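Local structure of 4-hydroxybenzoyl-CoA thioesterase (Staphylococcus aureus, 6FDG) at the interface of chains A and B. The protein hydrolyses the thioester of DHNA-CoA (1,4-dihydroxy-2-naphthoyl-CoA) in the vitamin K2 pathway, as a member of the 4-hydroxybenzoyl-CoA thioesterase family. Sequence-based numbering; all coordinates share one arbitrary frame. Chains: chain A/B, 4-hydroxybenzoyl-CoA thioesterase.

The interface of chains A and B. Residues chain A 58-60; chain B 62-64.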
loop_
_atom_site.group_PDB
_atom_site.type_symbol
_atom_site.label_atom_id
_atom_site.label_comp_id
_atom_site.label_asym_id
_atom_site.label_seq_id
_atom_site.Cartn_x
_atom_site.Cartn_y
_atom_site.Cartn_z
ATOM N N THR A 58 -1.950 -18.338 4.391
ATOM C CA THR A 58 -0.839 -19.193 4.239
ATOM C C THR A 58 -0.503 -19.559 2.815
ATOM O O THR A 58 0.614 -20.046 2.524
ATOM C CB THR A 58 -0.967 -20.470 5.128
ATOM O OG1 THR A 58 -2.058 -21.247 4.623
ATOM C CG2 THR A 58 -1.020 -20.039 6.587
ATOM N N ASP A 59 -1.412 -19.275 1.858
ATOM C CA ASP A 59 -1.141 -19.525 0.430
ATOM C C ASP A 59 -1.994 -18.600 -0.322
ATOM O O ASP A 59 -3.215 -18.432 -0.023
ATOM C CB ASP A 59 -1.488 -20.941 -0.008
ATOM C CG ASP A 59 -0.973 -21.297 -1.306
ATOM O OD1 ASP A 59 0.233 -21.514 -1.415
ATOM O OD2 ASP A 59 -1.749 -21.337 -2.243
ATOM N N LEU A 60 -1.495 -17.959 -1.359
ATOM C CA LEU A 60 -2.189 -16.973 -2.200
ATOM C C LEU A 60 -2.000 -17.387 -3.653
ATOM O O LEU A 60 -0.804 -17.623 -4.053
ATOM C CB LEU A 60 -1.672 -15.552 -1.975
ATOM C CG LEU A 60 -2.148 -14.492 -2.975
ATOM C CD1 LEU A 60 -3.653 -14.200 -2.793
ATOM C CD2 LEU A 60 -1.347 -13.247 -2.735
ATOM N N VAL B 62 2.047 -17.421 -3.996
ATOM C CA VAL B 62 2.870 -17.186 -2.793
ATOM C C VAL B 62 2.531 -18.262 -1.823
ATOM O O VAL B 62 1.325 -18.427 -1.486
ATOM C CB VAL B 62 2.755 -15.772 -2.180
ATOM C CG1 VAL B 62 3.900 -15.531 -1.291
ATOM C CG2 VAL B 62 2.682 -14.709 -3.279
ATOM N N ASN B 63 3.512 -18.956 -1.265
ATOM C CA ASN B 63 3.398 -19.927 -0.189
ATOM C C ASN B 63 4.140 -19.505 0.985
ATOM O O ASN B 63 5.379 -19.346 0.967
ATOM C CB ASN B 63 3.815 -21.337 -0.619
ATOM C CG ASN B 63 3.341 -22.326 0.435
ATOM O OD1 ASN B 63 4.069 -22.661 1.265
ATOM N ND2 ASN B 63 2.005 -22.630 0.494
ATOM N N TYR B 64 3.450 -19.185 2.100
ATOM C CA TYR B 64 4.027 -18.521 3.274
ATOM C C TYR B 64 4.439 -19.581 4.317
ATOM O O TYR B 64 3.533 -20.148 4.966
ATOM C CB TYR B 64 3.056 -17.513 3.909
ATOM C CG TYR B 64 2.566 -16.443 2.920
ATOM C CD1 TYR B 64 1.455 -16.703 2.104
ATOM C CD2 TYR B 64 3.188 -15.226 2.732
ATOM C CE1 TYR B 64 0.993 -15.785 1.193
ATOM C CE2 TYR B 64 2.725 -14.326 1.833
ATOM C CZ TYR B 64 1.659 -14.596 1.081
ATOM O OH TYR B 64 1.163 -13.690 0.129
#
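A:Leu60 and B:Val62 face each other as an antiparallel pair joined in both directions, A:Leu60 N to B:Val62 O and B:Val62 N to A:Leu60 O each spanning 2.9 Å, and B:Tyr64 N reaches A:Thr58 O at 3.0 Å to continue the pairing. Strands 59-64 of chain A and 57-64 of chain B thus run edge to edge across the subunit boundary. On one side of the paired strands, A:Asp59 and B:Asn63 meet through their polar tips. The amide nitrogen ND2 of B:Asn63 donates to the carboxylate oxygen OD1 of A:Asp59 over 2.8 Å, in a nearly straight bond. It arrives on the anti side of that oxygen, tilted 24° from the carboxylate plane, whereas OD1 lies almost within the amide plane; the two flat groups are twisted 52° apart. With CG anti to the backbone N in both residues (chi1 -167° in A:Asp59), the carboxylate and the amide extend from the same side of the paired strands and meet there. On the opposite side, the ring of B:Tyr64 turns its edge to the A:Thr58–A:Asp59 peptide, with CD1 3.5 Å from A:Thr58 C. The phenol runs alongside A:Leu60, its OH 3.8 Å from the methyl CD2; within chain B, the methyl CG1 of B:Val62 lies over one ring face, toward the rim. This mixed polar and apolar seam, repeated by the two-fold, bridges the sheets of the two subunits and likely supports the dimeric unit typical of hotdog-fold thioesterases.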